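Local coordinates for protein glucanase (PDB 5GXX) that probably hydrolyses internal beta-1,4-glucosidic bonds of cellulose as a cellulosomal family 9 endoglucanase, with a cellulose-binding-type module attached to its catalytic domain, at residues 4-10 with 336-342; 348-352 with 383-389; 457-461 with 559-565. The protein carries 1 engineered substitution. All coordinates share one frame; numbering follows the deposited sequence.

How the interactions relate
The three contacts follow one another along the chain, each closing before the next opens. Interactions 1 and 2 belong to the family 9 glycosyl hydrolase part, their centres 12 Å apart, and they touch: Ala339 O probably accepts a hydrogen bond from Tyr349 N, and Leu340 CD2 packs on Val350 CG2. The end of helix 322-340 is thus held by the chain start on one hand and by the loop pair 348-352 and 383-389 on the other. Interaction 3 lies in the beta-strand module, its centre 69 Å from interaction 1 and 59 Å from interaction 2, too far for any direct coupling; it joins the 457-461 hairpin turn to the loop 559-565 at one end of the module, near a calcium ion.

Interaction 1: 4-10 with 336-342; sequences SYNYAEA and IDYALGS
Ile336, on the last turns of helix 322-340, sets its CG2 near Tyr7 CE1, an apolar contact at the start of helix 7-20. One residue on, Asp337 takes a short hydrogen bond from Tyr7: Tyr7 OH donates to Asp337 OD1 at 2.6 Å, on the syn side, with ring and carboxylate only 16° from coplanar. Asp337 OD2 forms a salt bridge with Lys333, which also hydrogen-bonds Ser4 OG. Leu340 is the apolar wedge. Its CB sits over the centre of the Tyr5 ring, 3.8 Å from the centroid, a CH-pi contact. Its CD1 lies 3.7 Å from Tyr7 CE1 and 3.8 Å from Tyr5 CB, so one methyl meets both tyrosines, while CD2 faces Ala10 CB. Gly341 ends the helix in a Schellman motif: at phi 146° it suits a residue without a side chain, and both Gly341 N and Ser342 N donate to Asp337 O. The turn brings Ser342 OG, near the ring plane, into a hydrogen bond with Tyr5 OH (2.7 Å), in which either hydroxyl could donate. Tyr5 reaches there because its CG lies anti to the carbonyl carbon (chi1 -65°), and a water also bonds its OH. With Lys333 and Tyr7 both bound to it, the carboxylate of Asp337 is probably kept ionised, and the two phenol ends fix the chain start against the helix end at separate polar points.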
ATOM      1  N   SER A   4      23.994  54.071   6.718  1.00 26.29           N
ATOM      2  CA  SER A   4      23.733  53.427   5.395  1.00 25.01           C
ATOM      3  C   SER A   4      22.470  52.573   5.436  1.00 23.86           C
ATOM      4  O   SER A   4      21.771  52.407   4.430  1.00 25.39           O
ATOM      5  CB  SER A   4      24.922  52.565   4.964  1.00 25.93           C
ATOM      6  OG  SER A   4      26.098  53.353   4.824  1.00 27.65           O
ATOM      7  N   TYR A   5      22.204  52.034   6.616  1.00 21.57           N
ATOM      8  CA  TYR A   5      21.044  51.191   6.871  1.00 18.84           C
ATOM      9  C   TYR A   5      20.577  51.568   8.259  1.00 17.67           C
ATOM     10  O   TYR A   5      21.325  52.172   9.028  1.00 18.31           O
ATOM     11  CB  TYR A   5      21.403  49.691   6.794  1.00 18.04           C
ATOM     12  CG  TYR A   5      21.814  49.302   5.391  1.00 16.78           C
ATOM     13  CD1 TYR A   5      20.851  49.049   4.417  1.00 15.26           C
ATOM     14  CD2 TYR A   5      23.157  49.265   5.023  1.00 15.85           C
ATOM     15  CE1 TYR A   5      21.211  48.744   3.128  1.00 15.30           C
ATOM     16  CE2 TYR A   5      23.529  48.959   3.705  1.00 13.92           C
ATOM     17  CZ  TYR A   5      22.542  48.717   2.771  1.00 14.65           C
ATOM     18  OH  TYR A   5      22.872  48.426   1.473  1.00 18.80           O
ATOM     19  N   ASN A   6      19.346  51.179   8.577  1.00 18.58           N
ATOM     20  CA  ASN A   6      18.867  51.285   9.945  1.00 17.18           C
ATOM     21  C   ASN A   6      19.412  50.099  10.735  1.00 15.38           C
ATOM     22  O   ASN A   6      18.771  49.055  10.808  1.00 16.90           O
ATOM     23  CB  ASN A   6      17.340  51.328   9.999  1.00 17.87           C
ATOM     24  CG  ASN A   6      16.821  51.603  11.401  1.00 16.59           C
ATOM     25  OD1 ASN A   6      17.550  51.510  12.391  1.00 19.93           O
ATOM     26  ND2 ASN A   6      15.539  51.942  11.482  1.00 20.08           N
ATOM     27  N   TYR A   7      20.622  50.267  11.259  1.00 15.18           N
ATOM     28  CA  TYR A   7      21.309  49.225  12.019  1.00 13.34           C
ATOM     29  C   TYR A   7      20.569  48.857  13.297  1.00 14.46           C
ATOM     30  O   TYR A   7      20.626  47.703  13.710  1.00 13.74           O
ATOM     31  CB  TYR A   7      22.758  49.601  12.351  1.00 13.27           C
ATOM     32  CG  TYR A   7      23.597  49.895  11.123  1.00 13.54           C
ATOM     33  CD1 TYR A   7      23.977  48.871  10.250  1.00 11.36           C
ATOM     34  CD2 TYR A   7      24.032  51.194  10.856  1.00 13.52           C
ATOM     35  CE1 TYR A   7      24.756  49.152   9.133  1.00 12.79           C
ATOM     36  CE2 TYR A   7      24.809  51.482   9.735  1.00 13.79           C
ATOM     37  CZ  TYR A   7      25.146  50.465   8.875  1.00 12.44           C
ATOM     38  OH  TYR A   7      25.928  50.765   7.780  1.00 14.09           O
ATOM     39  N   ALA A   8      19.849  49.809  13.894  1.00 14.60           N
ATOM     40  CA  ALA A   8      19.034  49.505  15.072  1.00 14.51           C
ATOM     41  C   ALA A   8      17.921  48.513  14.756  1.00 13.82           C
ATOM     42  O   ALA A   8      17.657  47.608  15.541  1.00 14.04           O
ATOM     43  CB  ALA A   8      18.439  50.776  15.690  1.00 15.58           C
ATOM     44  N   GLU A   9      17.262  48.698  13.614  1.00 14.57           N
ATOM     45  CA  GLU A   9      16.212  47.760  13.191  1.00 14.29           C
ATOM     46  C   GLU A   9      16.820  46.405  12.839  1.00 13.94           C
ATOM     47  O   GLU A   9      16.278  45.364  13.203  1.00 13.61           O
ATOM     48  CB  GLU A   9      15.398  48.291  12.008  1.00 15.96           C
ATOM     49  CG  GLU A   9      14.261  47.359  11.586  1.00 19.39           C
ATOM     50  CD  GLU A   9      13.621  47.800  10.288  1.00 25.11           C
ATOM     51  OE1 GLU A   9      13.483  49.029  10.093  1.00 30.15           O
ATOM     52  OE2 GLU A   9      13.247  46.937   9.469  1.00 18.89           O
ATOM     53  N   ALA A  10      17.949  46.409  12.134  1.00 12.88           N
ATOM     54  CA  ALA A  10      18.659  45.152  11.869  1.00 12.75           C
ATOM     55  C   ALA A  10      18.998  44.408  13.163  1.00 13.38           C
ATOM     56  O   ALA A  10      18.804  43.191  13.287  1.00 12.21           O
ATOM     57  CB  ALA A  10      19.914  45.437  11.084  1.00 12.08           C
ATOM     58  N   ILE A 336      29.271  44.069   6.767  1.00 11.10           N
ATOM     59  CA  ILE A 336      27.916  44.188   7.273  1.00 10.46           C
ATOM     60  C   ILE A 336      26.992  44.795   6.212  1.00 10.41           C
ATOM     61  O   ILE A 336      25.888  44.306   5.983  1.00 11.31           O
ATOM     62  CB  ILE A 336      27.872  45.007   8.594  1.00 11.82           C
ATOM     63  CG1 ILE A 336      28.746  44.366   9.690  1.00 12.00           C
ATOM     64  CG2 ILE A 336      26.410  45.225   9.028  1.00 11.59           C
ATOM     65  CD1 ILE A 336      28.464  42.886   9.953  1.00 15.10           C
ATOM     66  N   ASP A 337      27.477  45.852   5.551  1.00 10.86           N
ATOM     67  CA  ASP A 337      26.619  46.522   4.562  1.00 11.72           C
ATOM     68  C   ASP A 337      26.304  45.603   3.391  1.00 11.03           C
ATOM     69  O   ASP A 337      25.190  45.626   2.869  1.00 11.44           O
ATOM     70  CB  ASP A 337      27.204  47.856   4.065  1.00 11.46           C
ATOM     71  CG  ASP A 337      27.192  48.942   5.142  1.00 13.03           C
ATOM     72  OD1 ASP A 337      26.566  48.747   6.206  1.00 14.18           O
ATOM     73  OD2 ASP A 337      27.854  49.985   4.907  1.00 15.67           O
ATOM     74  N   TYR A 338      27.260  44.753   3.005  1.00 10.78           N
ATOM     75  CA  TYR A 338      26.978  43.761   1.970  1.00 10.32           C
ATOM     76  C   TYR A 338      25.807  42.880   2.384  1.00 10.60           C
ATOM     77  O   TYR A 338      24.863  42.682   1.628  1.00 11.42           O
ATOM     78  CB  TYR A 338      28.212  42.903   1.657  1.00 11.14           C
ATOM     79  CG  TYR A 338      28.021  41.958   0.489  1.00  8.49           C
ATOM     80  CD1 TYR A 338      27.162  40.873   0.586  1.00 10.58           C
ATOM     81  CD2 TYR A 338      28.653  42.176  -0.730  1.00 10.84           C
ATOM     82  CE1 TYR A 338      26.961  40.000  -0.477  1.00 11.91           C
ATOM     83  CE2 TYR A 338      28.465  41.307  -1.796  1.00  9.52           C
ATOM     84  CZ  TYR A 338      27.645  40.201  -1.651  1.00  9.61           C
ATOM     85  OH  TYR A 338      27.380  39.334  -2.692  1.00 10.37           O
ATOM     86  N   ALA A 339      25.842  42.383   3.618  1.00 10.88           N
ATOM     87  CA  ALA A 339      24.750  41.539   4.128  1.00 10.32           C
ATOM     88  C   ALA A 339      23.383  42.227   4.152  1.00 11.54           C
ATOM     89  O   ALA A 339      22.343  41.574   4.012  1.00 11.55           O
ATOM     90  CB  ALA A 339      25.119  41.045   5.523  1.00 10.19           C
ATOM     91  N   LEU A 340      23.387  43.550   4.331  1.00 10.81           N
ATOM     92  CA  LEU A 340      22.139  44.322   4.463  1.00 10.94           C
ATOM     93  C   LEU A 340      21.616  44.862   3.142  1.00 11.71           C
ATOM     94  O   LEU A 340      20.461  45.303   3.078  1.00 12.58           O
ATOM     95  CB  LEU A 340      22.332  45.470   5.463  1.00 11.51           C
ATOM     96  CG  LEU A 340      22.726  45.109   6.901  1.00 12.26           C
ATOM     97  CD1 LEU A 340      22.808  46.318   7.821  1.00 11.28           C
ATOM     98  CD2 LEU A 340      21.780  44.081   7.544  1.00 12.15           C
ATOM     99  N   GLY A 341      22.445  44.830   2.101  1.00 11.80           N
ATOM    100  CA  GLY A 341      21.985  45.192   0.764  1.00 12.66           C
ATOM    101  C   GLY A 341      22.976  45.892  -0.146  1.00 13.30           C
ATOM    102  O   GLY A 341      22.613  46.227  -1.272  1.00 13.72           O
ATOM    103  N   SER A 342      24.203  46.109   0.320  1.00 12.74           N
ATOM    104  CA  SER A 342      25.243  46.728  -0.515  1.00 14.04           C
ATOM    105  C   SER A 342      25.966  45.680  -1.350  1.00 13.06           C
ATOM    106  O   SER A 342      27.114  45.313  -1.065  1.00 13.23           O
ATOM    107  CB  SER A 342      26.236  47.521   0.328  1.00 14.18           C
ATOM    108  OG  SER A 342      25.550  48.577   0.985  1.00 16.82           O
TER
HETATM  109  O   HOH W   1      21.417  48.856  -0.701  1.00 20.94           O

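Interaction 2: 348-352 with 383-389; sequences SYVVG and VLYGALV
Three backbone hydrogen bonds join Tyr349 and Val351 to the facing segment 383-389. Val389 N donates to Tyr349 O at 3.1 Å, almost straight at 174°. Val351 uses both its polar atoms: its N donates to Ala387 O at 2.9 Å, and its O accepts from Gly386 N at 2.8 Å. Between the first two bonds, Val350 and Leu388 form a single non-hydrogen-bonded antiparallel pair, and Val350 CA makes a CA-H...O contact with Ala387 O.

The apolar contacts gather around Val351, whose two methyls rest on the turn opposite and on Val389. CG1, anti to the backbone N (chi1 179°), lies against the carbonyl of Leu384, 3.2 Å from its O, with Leu384 CB just beyond, while CG2 lies 4.0 Å from Ala387 CB and also meets Val389 CG1. On the other side of the bridge Val350 CG2 packs on Leu388 CD1. Tyr349 offers a ring edge, its CD1 3.8 Å from Val389 CG2.

Aromatic and glycine packing closes the far end. Gly352 O lies at the edge of the Tyr385 ring, 3.3 Å from CD1, while Val383 CG1 covers one face of that ring. Gly352, at positive phi, lies close enough to Tyr385 and Val383 to leave no room for a beta carbon; Lys13 of helix 7-20 also bonds its O.

Gly386, at phi 89°, holds the third position of a type II turn from Leu384 to Ala387, overlapping an inverse gamma turn centred on Leu384. This is a short antiparallel bridge between two loops, buried among the helices of the catalytic domain, which family 9 enzymes build as an (alpha/alpha)6 barrel.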
ATOM      1  N   SER A 348      18.837  42.692   0.714  1.00 12.43           N
ATOM      2  CA  SER A 348      19.151  42.164   2.024  1.00 12.61           C
ATOM      3  C   SER A 348      19.250  40.645   1.997  1.00 12.37           C
ATOM      4  O   SER A 348      18.490  39.979   1.293  1.00 12.05           O
ATOM      5  CB  SER A 348      18.049  42.595   2.988  1.00 13.39           C
ATOM      6  OG  SER A 348      18.217  41.919   4.220  1.00 13.75           O
ATOM      7  N   TYR A 349      20.226  40.143   2.759  1.00 10.36           N
ATOM      8  CA  TYR A 349      20.387  38.719   3.084  1.00  9.75           C
ATOM      9  C   TYR A 349      19.906  38.374   4.490  1.00 11.35           C
ATOM     10  O   TYR A 349      20.207  37.294   5.007  1.00 10.44           O
ATOM     11  CB  TYR A 349      21.858  38.324   2.886  1.00  9.65           C
ATOM     12  CG  TYR A 349      22.194  38.187   1.409  1.00  9.56           C
ATOM     13  CD1 TYR A 349      21.759  37.080   0.696  1.00  9.89           C
ATOM     14  CD2 TYR A 349      22.930  39.157   0.723  1.00  9.46           C
ATOM     15  CE1 TYR A 349      22.036  36.931  -0.658  1.00 10.76           C
ATOM     16  CE2 TYR A 349      23.217  39.019  -0.660  1.00 10.95           C
ATOM     17  CZ  TYR A 349      22.764  37.888  -1.337  1.00 11.10           C
ATOM     18  OH  TYR A 349      23.017  37.694  -2.683  1.00 12.41           O
ATOM     19  N   VAL A 350      19.108  39.273   5.062  1.00  9.97           N
ATOM     20  CA  VAL A 350      18.550  39.108   6.403  1.00 10.31           C
ATOM     21  C   VAL A 350      17.035  38.982   6.235  1.00 11.10           C
ATOM     22  O   VAL A 350      16.368  39.913   5.759  1.00 12.59           O
ATOM     23  CB  VAL A 350      18.905  40.286   7.342  1.00 10.86           C
ATOM     24  CG1 VAL A 350      18.218  40.135   8.706  1.00 12.24           C
ATOM     25  CG2 VAL A 350      20.425  40.458   7.479  1.00 10.19           C
ATOM     26  N   VAL A 351      16.501  37.817   6.594  1.00 11.41           N
ATOM     27  CA  VAL A 351      15.057  37.571   6.475  1.00 10.87           C
ATOM     28  C   VAL A 351      14.256  38.660   7.185  1.00 11.64           C
ATOM     29  O   VAL A 351      14.575  39.044   8.323  1.00 12.69           O
ATOM     30  CB  VAL A 351      14.701  36.184   7.065  1.00 11.16           C
ATOM     31  CG1 VAL A 351      13.191  35.891   6.980  1.00 11.14           C
ATOM     32  CG2 VAL A 351      15.475  35.100   6.368  1.00 11.79           C
ATOM     33  N   GLY A 352      13.241  39.181   6.500  1.00 12.51           N
ATOM     34  CA  GLY A 352      12.327  40.130   7.131  1.00 11.77           C
ATOM     35  C   GLY A 352      12.902  41.520   7.330  1.00 14.18           C
ATOM     36  O   GLY A 352      12.374  42.289   8.133  1.00 16.02           O
ATOM     37  N   VAL A 383       7.376  34.573   9.295  1.00 14.36           N
ATOM     38  CA  VAL A 383       8.527  35.415   8.958  1.00 13.30           C
ATOM     39  C   VAL A 383       9.633  35.176   9.971  1.00 11.60           C
ATOM     40  O   VAL A 383       9.467  35.475  11.150  1.00 13.86           O
ATOM     41  CB  VAL A 383       8.184  36.912   8.981  1.00 14.41           C
ATOM     42  CG1 VAL A 383       9.376  37.756   8.523  1.00 14.98           C
ATOM     43  CG2 VAL A 383       7.002  37.164   8.069  1.00 16.44           C
ATOM     44  N   LEU A 384      10.752  34.626   9.511  1.00 12.32           N
ATOM     45  CA  LEU A 384      11.896  34.367  10.394  1.00 11.13           C
ATOM     46  C   LEU A 384      12.753  35.640  10.529  1.00 10.82           C
ATOM     47  O   LEU A 384      13.923  35.716  10.111  1.00 12.11           O
ATOM     48  CB  LEU A 384      12.725  33.186   9.856  1.00 11.27           C
ATOM     49  CG  LEU A 384      13.841  32.658  10.761  1.00  9.74           C
ATOM     50  CD1 LEU A 384      13.321  31.890  11.982  1.00 11.81           C
ATOM     51  CD2 LEU A 384      14.728  31.726   9.929  1.00 11.97           C
ATOM     52  N   TYR A 385      12.171  36.648  11.167  1.00 11.06           N
ATOM     53  CA  TYR A 385      12.838  37.942  11.225  1.00 10.77           C
ATOM     54  C   TYR A 385      14.245  37.833  11.763  1.00 10.85           C
ATOM     55  O   TYR A 385      14.517  37.201  12.810  1.00 10.69           O
ATOM     56  CB  TYR A 385      12.108  38.962  12.108  1.00  9.94           C
ATOM     57  CG  TYR A 385      10.834  39.523  11.528  1.00 12.46           C
ATOM     58  CD1 TYR A 385      10.867  40.504  10.530  1.00 12.57           C
ATOM     59  CD2 TYR A 385       9.598  39.099  12.008  1.00 14.76           C
ATOM     60  CE1 TYR A 385       9.690  41.032  10.015  1.00 14.67           C
ATOM     61  CE2 TYR A 385       8.418  39.633  11.496  1.00 13.24           C
ATOM     62  CZ  TYR A 385       8.468  40.591  10.500  1.00 13.71           C
ATOM     63  OH  TYR A 385       7.285  41.098  10.012  1.00 20.74           O
ATOM     64  N   GLY A 386      15.127  38.534  11.054  1.00 11.50           N
ATOM     65  CA  GLY A 386      16.485  38.686  11.548  1.00 11.23           C
ATOM     66  C   GLY A 386      17.499  37.629  11.162  1.00 11.63           C
ATOM     67  O   GLY A 386      18.685  37.794  11.437  1.00 11.75           O
ATOM     68  N   ALA A 387      17.046  36.524  10.576  1.00 11.29           N
ATOM     69  CA  ALA A 387      17.965  35.448  10.228  1.00 10.25           C
ATOM     70  C   ALA A 387      18.898  35.843   9.094  1.00 10.79           C
ATOM     71  O   ALA A 387      18.427  36.153   7.999  1.00 11.97           O
ATOM     72  CB  ALA A 387      17.180  34.188   9.846  1.00 10.82           C
ATOM     73  N   LEU A 388      20.202  35.803   9.376  1.00  9.15           N
ATOM     74  CA  LEU A 388      21.227  35.970   8.331  1.00 10.25           C
ATOM     75  C   LEU A 388      21.358  34.653   7.576  1.00 10.47           C
ATOM     76  O   LEU A 388      21.727  33.647   8.183  1.00 11.28           O
ATOM     77  CB  LEU A 388      22.570  36.381   8.931  1.00 11.25           C
ATOM     78  CG  LEU A 388      23.724  36.619   7.944  1.00  9.86           C
ATOM     79  CD1 LEU A 388      23.474  37.863   7.081  1.00 10.97           C
ATOM     80  CD2 LEU A 388      24.985  36.820   8.746  1.00 11.94           C
ATOM     81  N   VAL A 389      21.062  34.650   6.278  1.00  9.69           N
ATOM     82  CA  VAL A 389      21.228  33.408   5.504  1.00 10.69           C
ATOM     83  C   VAL A 389      22.701  33.088   5.181  1.00  8.41           C
ATOM     84  O   VAL A 389      23.588  33.922   5.331  1.00  9.26           O
ATOM     85  CB  VAL A 389      20.301  33.347   4.258  1.00 11.02           C
ATOM     86  CG1 VAL A 389      18.836  33.525   4.640  1.00 10.69           C
ATOM     87  CG2 VAL A 389      20.690  34.393   3.220  1.00 11.68           C
TER

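Interaction 3: 457-461 with 559-565; sequences SDHFT and PQGTKFW
Asp458 and His459 form the tight turn that joins strand 447-456 to strand 460-469, and their backbone runs beside the loop 559-565, with Asp458 nearest Lys563 and His459 nearest Trp565. Ser457 N donates to Phe460 O, closing the hairpin, while Ser457 OG accepts from His459 N in an ST turn. Opposite, Pro559 to Thr562 is a type II turn with Gly561 at positive phi; Pro559 O is gripped by both Thr562 N and Thr562 OG1. No direct backbone hydrogen bond crosses. Waters bridge instead: one joins Asp458 OD1 to Gly561 N and Thr562 O, and a second bonds Asp458 O, Thr562 OG1 and Trp565 N.

Both segments sit at one end of the beta sandwich expected of a family 3 cellulose-binding module. Strand 460-469 pairs with strand 549-557, and Trp565 leads into Asp566, a ligand of a calcium ion about 6 Å from the Trp565 side chain.

Trp565 NE1 donates to Thr461 OG1 at 2.9 Å, an almost straight bond (173°) that lies in the ring plane. A chi1 of -174°, with CG anti to the backbone N, carries the indole alongside the strand, so that His459 O and Phe460 CA lie over one face; a broad flat ring suits this mixed polar and apolar backbone. His459 is clasped between Gln560 CA, a CH-pi contact 3.7 Å from the ring centroid, and Phe460 CD2 on the opposite face. Its ND1 bonds Ala558 O, which fixes the ring's rotation. Where the contact meets solvent, Lys563, bent at chi2, brings NZ to a long salt bridge with Asp458 OD2, 3.5 Å apart.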
ATOM      1  N   SER A 457     -27.337   8.479  -3.711  1.00 28.91           N
ATOM      2  CA  SER A 457     -28.299   7.470  -4.121  1.00 28.77           C
ATOM      3  C   SER A 457     -29.700   7.976  -3.806  1.00 29.06           C
ATOM      4  O   SER A 457     -29.851   8.895  -3.007  1.00 29.07           O
ATOM      5  CB  SER A 457     -27.987   6.178  -3.376  1.00 28.78           C
ATOM      6  OG  SER A 457     -29.129   5.363  -3.220  1.00 27.40           O
ATOM      7  N   ASP A 458     -30.737   7.397  -4.409  1.00 29.17           N
ATOM      8  CA  ASP A 458     -32.073   7.861  -4.043  1.00 29.64           C
ATOM      9  C   ASP A 458     -32.466   7.498  -2.611  1.00 27.07           C
ATOM     10  O   ASP A 458     -33.482   7.971  -2.110  1.00 27.50           O
ATOM     11  CB  ASP A 458     -33.163   7.528  -5.076  1.00 31.51           C
ATOM     12  CG  ASP A 458     -33.149   6.084  -5.519  1.00 37.57           C
ATOM     13  OD1 ASP A 458     -32.640   5.222  -4.769  1.00 42.22           O
ATOM     14  OD2 ASP A 458     -33.673   5.818  -6.627  1.00 40.53           O
ATOM     15  N   HIS A 459     -31.649   6.704  -1.926  1.00 24.69           N
ATOM     16  CA  HIS A 459     -31.934   6.448  -0.518  1.00 23.31           C
ATOM     17  C   HIS A 459     -30.799   6.684   0.477  1.00 21.70           C
ATOM     18  O   HIS A 459     -30.988   6.421   1.653  1.00 22.62           O
ATOM     19  CB  HIS A 459     -32.551   5.062  -0.313  1.00 22.56           C
ATOM     20  CG  HIS A 459     -31.590   3.939  -0.546  1.00 24.04           C
ATOM     21  ND1 HIS A 459     -31.012   3.237   0.490  1.00 23.82           N
ATOM     22  CD2 HIS A 459     -31.119   3.384  -1.687  1.00 24.26           C
ATOM     23  CE1 HIS A 459     -30.229   2.293  -0.004  1.00 22.86           C
ATOM     24  NE2 HIS A 459     -30.272   2.364  -1.322  1.00 27.02           N
ATOM     25  N   PHE A 460     -29.645   7.178   0.031  1.00 21.96           N
ATOM     26  CA  PHE A 460     -28.566   7.533   0.965  1.00 20.55           C
ATOM     27  C   PHE A 460     -27.626   8.631   0.466  1.00 21.18           C
ATOM     28  O   PHE A 460     -27.538   8.906  -0.738  1.00 20.94           O
ATOM     29  CB  PHE A 460     -27.757   6.290   1.360  1.00 20.26           C
ATOM     30  CG  PHE A 460     -26.930   5.693   0.257  1.00 21.09           C
ATOM     31  CD1 PHE A 460     -25.758   6.316  -0.170  1.00 21.07           C
ATOM     32  CD2 PHE A 460     -27.287   4.470  -0.307  1.00 22.12           C
ATOM     33  CE1 PHE A 460     -24.997   5.764  -1.177  1.00 20.98           C
ATOM     34  CE2 PHE A 460     -26.510   3.899  -1.309  1.00 22.69           C
ATOM     35  CZ  PHE A 460     -25.362   4.545  -1.739  1.00 22.79           C
ATOM     36  N   THR A 461     -26.929   9.246   1.422  1.00 21.09           N
ATOM     37  CA  THR A 461     -25.772  10.100   1.150  1.00 21.10           C
ATOM     38  C   THR A 461     -24.540   9.422   1.737  1.00 19.48           C
ATOM     39  O   THR A 461     -24.586   8.994   2.881  1.00 19.51           O
ATOM     40  CB  THR A 461     -25.945  11.468   1.836  1.00 21.03           C
ATOM     41  OG1 THR A 461     -26.999  12.191   1.193  1.00 23.89           O
ATOM     42  CG2 THR A 461     -24.674  12.311   1.729  1.00 21.54           C
ATOM     43  N   PRO A 559     -34.245   3.471   4.105  1.00 22.56           N
ATOM     44  CA  PRO A 559     -34.349   2.086   3.650  1.00 22.88           C
ATOM     45  C   PRO A 559     -34.208   1.935   2.140  1.00 22.88           C
ATOM     46  O   PRO A 559     -34.664   2.800   1.388  1.00 21.97           O
ATOM     47  CB  PRO A 559     -35.742   1.671   4.139  1.00 23.03           C
ATOM     48  CG  PRO A 559     -35.945   2.503   5.359  1.00 21.21           C
ATOM     49  CD  PRO A 559     -35.351   3.831   5.012  1.00 23.36           C
ATOM     50  N   GLN A 560     -33.528   0.876   1.702  1.00 23.02           N
ATOM     51  CA  GLN A 560     -33.431   0.582   0.280  1.00 24.18           C
ATOM     52  C   GLN A 560     -34.838   0.459  -0.303  1.00 24.38           C
ATOM     53  O   GLN A 560     -35.712  -0.166   0.302  1.00 25.28           O
ATOM     54  CB  GLN A 560     -32.656  -0.715   0.077  1.00 25.32           C
ATOM     55  CG  GLN A 560     -32.337  -1.048  -1.362  1.00 28.45           C
ATOM     56  CD  GLN A 560     -32.128  -2.532  -1.537  1.00 34.24           C
ATOM     57  OE1 GLN A 560     -31.546  -3.187  -0.669  1.00 36.93           O
ATOM     58  NE2 GLN A 560     -32.615  -3.078  -2.646  1.00 33.57           N
ATOM     59  N   GLY A 561     -35.043   1.083  -1.460  1.00 24.51           N
ATOM     60  CA  GLY A 561     -36.341   1.085  -2.130  1.00 24.46           C
ATOM     61  C   GLY A 561     -37.160   2.339  -1.898  1.00 24.35           C
ATOM     62  O   GLY A 561     -38.065   2.628  -2.676  1.00 24.16           O
ATOM     63  N   THR A 562     -36.830   3.110  -0.863  1.00 24.55           N
ATOM     64  CA  THR A 562     -37.505   4.386  -0.633  1.00 24.12           C
ATOM     65  C   THR A 562     -37.007   5.485  -1.573  1.00 24.50           C
ATOM     66  O   THR A 562     -35.903   5.396  -2.111  1.00 23.36           O
ATOM     67  CB  THR A 562     -37.426   4.851   0.836  1.00 24.22           C
ATOM     68  OG1 THR A 562     -36.060   5.098   1.193  1.00 22.93           O
ATOM     69  CG2 THR A 562     -38.023   3.803   1.755  1.00 24.23           C
ATOM     70  N   LYS A 563     -37.845   6.496  -1.783  1.00 24.61           N
ATOM     71  CA  LYS A 563     -37.602   7.512  -2.804  1.00 26.52           C
ATOM     72  C   LYS A 563     -37.676   8.938  -2.258  1.00 27.02           C
ATOM     73  O   LYS A 563     -37.756   9.895  -3.030  1.00 29.15           O
ATOM     74  CB  LYS A 563     -38.576   7.354  -3.981  1.00 26.71           C
ATOM     75  CG  LYS A 563     -38.699   5.944  -4.554  1.00 26.72           C
ATOM     76  CD  LYS A 563     -37.500   5.550  -5.394  1.00 27.71           C
ATOM     77  CE  LYS A 563     -37.691   4.145  -5.941  1.00 28.75           C
ATOM     78  NZ  LYS A 563     -36.540   3.752  -6.785  1.00 33.75           N
ATOM     79  N   PHE A 564     -37.616   9.088  -0.936  1.00 26.59           N
ATOM     80  CA  PHE A 564     -37.783  10.397  -0.307  1.00 26.26           C
ATOM     81  C   PHE A 564     -36.498  11.136   0.062  1.00 26.20           C
ATOM     82  O   PHE A 564     -36.530  12.361   0.172  1.00 26.48           O
ATOM     83  CB  PHE A 564     -38.697  10.328   0.923  1.00 25.56           C
ATOM     84  CG  PHE A 564     -38.181   9.450   2.029  1.00 25.93           C
ATOM     85  CD1 PHE A 564     -37.187   9.898   2.893  1.00 26.45           C
ATOM     86  CD2 PHE A 564     -38.691   8.175   2.211  1.00 24.53           C
ATOM     87  CE1 PHE A 564     -36.723   9.086   3.912  1.00 26.46           C
ATOM     88  CE2 PHE A 564     -38.248   7.359   3.234  1.00 25.29           C
ATOM     89  CZ  PHE A 564     -37.253   7.817   4.089  1.00 26.10           C
ATOM     90  N   TRP A 565     -35.396  10.416   0.261  1.00 25.33           N
ATOM     91  CA  TRP A 565     -34.172  11.019   0.810  1.00 25.15           C
ATOM     92  C   TRP A 565     -33.774  12.247   0.002  1.00 26.37           C
ATOM     93  O   TRP A 565     -33.644  12.169  -1.216  1.00 26.68           O
ATOM     94  CB  TRP A 565     -33.042   9.986   0.818  1.00 24.20           C
ATOM     95  CG  TRP A 565     -31.783  10.468   1.498  1.00 24.16           C
ATOM     96  CD1 TRP A 565     -30.599  10.779   0.899  1.00 25.86           C
ATOM     97  CD2 TRP A 565     -31.598  10.670   2.902  1.00 24.51           C
ATOM     98  NE1 TRP A 565     -29.684  11.179   1.848  1.00 26.63           N
ATOM     99  CE2 TRP A 565     -30.272  11.123   3.085  1.00 25.17           C
ATOM    100  CE3 TRP A 565     -32.430  10.536   4.023  1.00 26.46           C
ATOM    101  CZ2 TRP A 565     -29.755  11.439   4.347  1.00 23.52           C
ATOM    102  CZ3 TRP A 565     -31.913  10.834   5.278  1.00 24.52           C
ATOM    103  CH2 TRP A 565     -30.585  11.288   5.427  1.00 24.36           C
TER
HETATM  104  O   HOH W   2     -34.228   3.309  -3.267  1.00 25.56           O
HETATM  105  O   HOH W   3     -35.152   7.482   0.231  1.00 25.65           O
HETATM  106  O   HOH W   4     -34.674  10.360  -3.441  1.00 40.97           O